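Mandelate racemase/muconate lactonizing enzyme family protein (Roseovarius sp. TM1035, PDB 3T9P) probably acts as an isomerase or related enzyme of the mandelate racemase/muconate lactonizing branch of the enolase superfamily, its exact substrate being unknown. Local coordinates at residues Y236-A248 against S264-I276. Sequence-based numbering, arbitrary orientation.
Sequences YWEYDQTAAVRAA and SWQLMLDRGAVDI
Tyr239 lays its ring against helix 262-270 at the tight end of the contact, with Leu267 over one face and Met268 CB approaching obliquely from the same side: Leu267 CD2 lies 3.7 Å from Tyr239 CD2, and Met268 CB meets Tyr239 CE1 at 3.6 Å. The phenol hydroxyl reaches Asp259, which also binds Ser264 OG. Next comes the closest backbone approach, Ala243 CA to Ala273 CA at 3.9 Å, where Gly272, with positive phi, closes helix 262-270 in a Schellman motif. Beyond it Arg246, its CG anti to the backbone N (chi1 -172°) and its chain extended, runs along the turn. Arg246 NE donates to Asp275 OD1 at 2.8 Å, within the guanidinium plane but from above the carboxylate; Arg246 NH1 takes Gly272 O at 3.0 Å, and Val274 O sits 3.3 Å over the guanidinium centre. The looser, wetter flank holds the salt bridge of Asp240 with Arg271, modelled implausibly short, and a water linking Ala243 O to Gly272 O. Arg271 NH2 pairs with Asp270 of the second subunit. Helices 239-248 and 262-270, successive outer helices of the (beta/alpha)-barrel domain, are thus joined by apolar packing at one end, while at the other Arg246 probably offsets the charge of Asp275 and fixes the turn into strand 276-277.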
loop_
_atom_site.group_PDB
_atom_site.type_symbol
_atom_site.label_atom_id
_atom_site.label_comp_id
_atom_site.label_asym_id
_atom_site.label_seq_id
_atom_site.Cartn_x
_atom_site.Cartn_y
_atom_site.Cartn_z
ATOM N N TYR A 236 -3.578 -13.762 4.018
ATOM C CA TYR A 236 -2.787 -13.688 2.810
ATOM C C TYR A 236 -1.402 -13.124 3.025
ATOM O O TYR A 236 -0.479 -13.425 2.209
ATOM C CB TYR A 236 -3.531 -12.920 1.682
ATOM C CG TYR A 236 -3.689 -11.441 1.918
ATOM C CD1 TYR A 236 -2.609 -10.578 1.699
ATOM C CD2 TYR A 236 -4.917 -10.904 2.396
ATOM C CE1 TYR A 236 -2.717 -9.208 1.861
ATOM C CE2 TYR A 236 -5.065 -9.515 2.566
ATOM C CZ TYR A 236 -3.958 -8.669 2.278
ATOM O OH TYR A 236 -4.020 -7.312 2.470
ATOM N N TRP A 237 -1.215 -12.368 4.098
ATOM C CA TRP A 237 0.119 -11.729 4.385
ATOM C C TRP A 237 0.982 -12.686 5.214
ATOM O O TRP A 237 2.119 -12.367 5.474
ATOM C CB TRP A 237 -0.045 -10.415 5.177
ATOM C CG TRP A 237 -0.890 -10.557 6.423
ATOM C CD1 TRP A 237 -0.418 -10.717 7.687
ATOM C CD2 TRP A 237 -2.305 -10.490 6.534
ATOM N NE1 TRP A 237 -1.468 -10.777 8.566
ATOM C CE2 TRP A 237 -2.629 -10.665 7.884
ATOM C CE3 TRP A 237 -3.364 -10.356 5.591
ATOM C CZ2 TRP A 237 -3.952 -10.700 8.356
ATOM C CZ3 TRP A 237 -4.668 -10.413 6.029
ATOM C CH2 TRP A 237 -4.955 -10.550 7.431
ATOM N N GLU A 238 0.497 -13.882 5.581
ATOM C CA GLU A 238 1.363 -14.932 6.220
ATOM C C GLU A 238 1.753 -15.988 5.231
ATOM O O GLU A 238 1.164 -17.070 5.192
ATOM C CB GLU A 238 0.618 -15.598 7.375
ATOM C CG GLU A 238 0.175 -14.626 8.436
ATOM C CD GLU A 238 1.360 -14.179 9.303
ATOM O OE1 GLU A 238 2.491 -14.692 9.119
ATOM O OE2 GLU A 238 1.148 -13.309 10.161
ATOM N N TYR A 239 2.767 -15.686 4.452
ATOM C CA TYR A 239 3.133 -16.492 3.341
ATOM C C TYR A 239 3.561 -17.923 3.783
ATOM O O TYR A 239 3.291 -18.896 3.101
ATOM C CB TYR A 239 4.252 -15.743 2.598
ATOM C CG TYR A 239 3.701 -14.477 1.966
ATOM C CD1 TYR A 239 3.003 -14.539 0.744
ATOM C CD2 TYR A 239 3.802 -13.224 2.602
ATOM C CE1 TYR A 239 2.480 -13.336 0.149
ATOM C CE2 TYR A 239 3.226 -12.053 2.027
ATOM C CZ TYR A 239 2.598 -12.155 0.802
ATOM O OH TYR A 239 2.031 -11.047 0.258
ATOM N N ASP A 240 4.248 -18.025 4.910
ATOM C CA ASP A 240 4.732 -19.350 5.391
ATOM C C ASP A 240 3.570 -20.209 5.852
ATOM O O ASP A 240 3.643 -21.428 5.747
ATOM C CB ASP A 240 5.705 -19.197 6.556
ATOM C CG ASP A 240 7.073 -18.748 6.113
ATOM O OD1 ASP A 240 7.375 -18.819 4.918
ATOM O OD2 ASP A 240 7.866 -18.270 6.936
ATOM N N GLN A 241 2.512 -19.615 6.361
ATOM C CA GLN A 241 1.335 -20.371 6.703
ATOM C C GLN A 241 0.675 -20.982 5.453
ATOM O O GLN A 241 0.353 -22.139 5.413
ATOM C CB GLN A 241 0.334 -19.486 7.447
ATOM C CG GLN A 241 0.761 -19.062 8.825
ATOM C CD GLN A 241 -0.269 -18.224 9.573
ATOM O OE1 GLN A 241 -1.409 -18.258 9.280
ATOM N NE2 GLN A 241 0.166 -17.495 10.542
ATOM N N THR A 242 0.526 -20.164 4.431
ATOM C CA THR A 242 -0.072 -20.606 3.193
ATOM C C THR A 242 0.802 -21.716 2.580
ATOM O O THR A 242 0.311 -22.685 2.126
ATOM C CB THR A 242 -0.251 -19.442 2.201
ATOM O OG1 THR A 242 -0.901 -18.393 2.860
ATOM C CG2 THR A 242 -1.059 -19.844 0.978
ATOM N N ALA A 243 2.106 -21.542 2.630
ATOM C CA ALA A 243 3.019 -22.522 2.079
ATOM C C ALA A 243 2.869 -23.854 2.807
ATOM O O ALA A 243 2.895 -24.857 2.211
ATOM C CB ALA A 243 4.395 -22.044 2.145
ATOM N N ALA A 244 2.712 -23.825 4.105
ATOM C CA ALA A 244 2.435 -25.066 4.893
ATOM C C ALA A 244 1.201 -25.819 4.432
ATOM O O ALA A 244 1.218 -27.078 4.338
ATOM C CB ALA A 244 2.346 -24.785 6.455
ATOM N N VAL A 245 0.136 -25.086 4.103
ATOM C CA VAL A 245 -1.085 -25.678 3.613
ATOM C C VAL A 245 -0.877 -26.272 2.213
ATOM O O VAL A 245 -1.396 -27.378 1.939
ATOM C CB VAL A 245 -2.269 -24.582 3.537
ATOM C CG1 VAL A 245 -3.542 -25.174 2.984
ATOM C CG2 VAL A 245 -2.543 -23.995 4.968
ATOM N N ARG A 246 -0.272 -25.494 1.321
ATOM C CA ARG A 246 0.068 -25.948 -0.009
ATOM C C ARG A 246 0.961 -27.229 0.036
ATOM O O ARG A 246 0.782 -28.197 -0.782
ATOM C CB ARG A 246 0.893 -24.919 -0.741
ATOM C CG ARG A 246 1.089 -25.325 -2.225
ATOM C CD ARG A 246 2.418 -24.697 -2.729
ATOM N NE ARG A 246 2.610 -24.955 -4.116
ATOM C CZ ARG A 246 3.717 -24.663 -4.784
ATOM N NH1 ARG A 246 4.723 -24.039 -4.185
ATOM N NH2 ARG A 246 3.822 -25.004 -6.055
ATOM N N ALA A 247 1.887 -27.241 0.987
ATOM C CA ALA A 247 2.734 -28.469 1.112
ATOM C C ALA A 247 1.985 -29.752 1.567
ATOM O O ALA A 247 2.256 -30.875 1.091
ATOM C CB ALA A 247 3.971 -28.185 1.991
ATOM N N ALA A 248 0.994 -29.602 2.407
ATOM C CA ALA A 248 0.246 -30.724 2.926
ATOM C C ALA A 248 -0.947 -31.162 2.057
ATOM O O ALA A 248 -1.400 -32.314 2.176
ATOM C CB ALA A 248 -0.199 -30.444 4.384
ATOM N N SER A 264 5.941 -8.150 -2.820
ATOM C CA SER A 264 5.165 -9.198 -2.128
ATOM C C SER A 264 4.865 -10.464 -3.018
ATOM O O SER A 264 4.803 -11.616 -2.482
ATOM C CB SER A 264 3.900 -8.670 -1.360
ATOM O OG SER A 264 2.854 -8.575 -2.304
ATOM N N TRP A 265 4.710 -10.276 -4.322
ATOM C CA TRP A 265 4.579 -11.386 -5.271
ATOM C C TRP A 265 5.851 -12.249 -5.217
ATOM O O TRP A 265 5.785 -13.489 -5.275
ATOM C CB TRP A 265 4.358 -10.878 -6.689
ATOM C CG TRP A 265 2.907 -10.509 -6.867
ATOM C CD1 TRP A 265 2.388 -9.268 -6.829
ATOM C CD2 TRP A 265 1.790 -11.432 -7.010
ATOM N NE1 TRP A 265 0.980 -9.325 -7.090
ATOM C CE2 TRP A 265 0.603 -10.648 -7.126
ATOM C CE3 TRP A 265 1.692 -12.841 -7.061
ATOM C CZ2 TRP A 265 -0.677 -11.221 -7.340
ATOM C CZ3 TRP A 265 0.430 -13.439 -7.220
ATOM C CH2 TRP A 265 -0.770 -12.616 -7.312
ATOM N N GLN A 266 6.980 -11.563 -5.124
ATOM C CA GLN A 266 8.301 -12.182 -4.995
ATOM C C GLN A 266 8.448 -13.037 -3.764
ATOM O O GLN A 266 8.845 -14.214 -3.854
ATOM C CB GLN A 266 9.420 -11.080 -5.033
ATOM C CG GLN A 266 10.038 -10.936 -6.448
ATOM C CD GLN A 266 10.623 -12.273 -6.982
ATOM O OE1 GLN A 266 11.101 -13.079 -6.199
ATOM N NE2 GLN A 266 10.503 -12.535 -8.303
ATOM N N LEU A 267 8.159 -12.484 -2.607
ATOM C CA LEU A 267 8.220 -13.248 -1.397
ATOM C C LEU A 267 7.268 -14.458 -1.486
ATOM O O LEU A 267 7.657 -15.608 -1.178
ATOM C CB LEU A 267 7.891 -12.344 -0.253
ATOM C CG LEU A 267 7.588 -12.841 1.146
ATOM C CD1 LEU A 267 8.846 -13.550 1.765
ATOM C CD2 LEU A 267 7.145 -11.696 2.111
ATOM N N MET A 268 6.057 -14.235 -1.981
ATOM C CA MET A 268 5.067 -15.334 -2.158
ATOM C C MET A 268 5.684 -16.535 -2.948
ATOM O O MET A 268 5.499 -17.728 -2.558
ATOM C CB MET A 268 3.765 -14.821 -2.851
ATOM C CG MET A 268 2.710 -15.914 -3.016
ATOM S SD MET A 268 1.310 -15.372 -4.107
ATOM C CE MET A 268 1.007 -13.641 -3.606
ATOM N N LEU A 269 6.261 -16.229 -4.086
ATOM C CA LEU A 269 6.875 -17.189 -4.972
ATOM C C LEU A 269 8.125 -17.831 -4.348
ATOM O O LEU A 269 8.300 -18.983 -4.425
ATOM C CB LEU A 269 7.150 -16.578 -6.348
ATOM C CG LEU A 269 5.963 -16.181 -7.227
ATOM C CD1 LEU A 269 6.411 -15.458 -8.456
ATOM C CD2 LEU A 269 5.107 -17.363 -7.588
ATOM N N ASP A 270 8.928 -17.032 -3.670
ATOM C CA ASP A 270 10.167 -17.471 -3.030
ATOM C C ASP A 270 9.867 -18.497 -1.971
ATOM O O ASP A 270 10.589 -19.419 -1.824
ATOM C CB ASP A 270 10.874 -16.326 -2.323
ATOM C CG ASP A 270 11.635 -15.434 -3.222
ATOM O OD1 ASP A 270 11.769 -15.656 -4.418
ATOM O OD2 ASP A 270 12.070 -14.440 -2.687
ATOM N N ARG A 271 8.793 -18.284 -1.230
ATOM C CA ARG A 271 8.344 -19.151 -0.191
ATOM C C ARG A 271 7.496 -20.329 -0.674
ATOM O O ARG A 271 7.118 -21.128 0.111
ATOM C CB ARG A 271 7.572 -18.371 0.843
ATOM C CG ARG A 271 8.331 -17.275 1.519
ATOM C CD ARG A 271 9.610 -17.712 2.191
ATOM N NE ARG A 271 10.169 -16.641 3.009
ATOM C CZ ARG A 271 9.599 -16.209 4.126
ATOM N NH1 ARG A 271 8.477 -16.755 4.524
ATOM N NH2 ARG A 271 10.134 -15.253 4.869
ATOM N N GLY A 272 7.200 -20.381 -1.963
ATOM C CA GLY A 272 6.373 -21.402 -2.551
ATOM C C GLY A 272 5.008 -21.471 -1.913
ATOM O O GLY A 272 4.562 -22.511 -1.584
ATOM N N ALA A 273 4.405 -20.325 -1.678
ATOM C CA ALA A 273 3.105 -20.248 -1.053
ATOM C C ALA A 273 1.910 -20.864 -1.813
ATOM O O ALA A 273 1.045 -21.416 -1.221
ATOM C CB ALA A 273 2.790 -18.853 -0.599
ATOM N N VAL A 274 1.890 -20.712 -3.117
ATOM C CA VAL A 274 0.757 -21.102 -3.899
ATOM C C VAL A 274 1.054 -21.986 -5.108
ATOM O O VAL A 274 2.082 -21.894 -5.692
ATOM C CB VAL A 274 0.015 -19.853 -4.367
ATOM C CG1 VAL A 274 -0.416 -19.015 -3.174
ATOM C CG2 VAL A 274 0.891 -19.044 -5.257
ATOM N N ASP A 275 0.101 -22.815 -5.466
ATOM C CA ASP A 275 0.120 -23.521 -6.727
ATOM C C ASP A 275 -0.392 -22.667 -7.929
ATOM O O ASP A 275 -0.049 -22.936 -9.132
ATOM C CB ASP A 275 -0.818 -24.670 -6.583
ATOM C CG ASP A 275 -0.338 -25.666 -5.585
ATOM O OD1 ASP A 275 0.765 -26.203 -5.791
ATOM O OD2 ASP A 275 -1.085 -25.982 -4.636
ATOM N N ILE A 276 -1.258 -21.654 -7.630
ATOM C CA ILE A 276 -1.942 -20.854 -8.689
ATOM C C ILE A 276 -1.977 -19.377 -8.246
ATOM O O ILE A 276 -2.302 -19.121 -7.093
ATOM C CB ILE A 276 -3.394 -21.291 -8.870
ATOM C CG1 ILE A 276 -3.502 -22.769 -9.333
ATOM C CG2 ILE A 276 -4.136 -20.315 -9.781
ATOM C CD1 ILE A 276 -4.854 -23.351 -9.360
HETATM O O HOH W 1 5.655 -15.387 6.050
HETATM O O HOH W 2 4.577 -25.059 -0.061
HETATM O O HOH W 3 2.344 -26.202 -7.807
#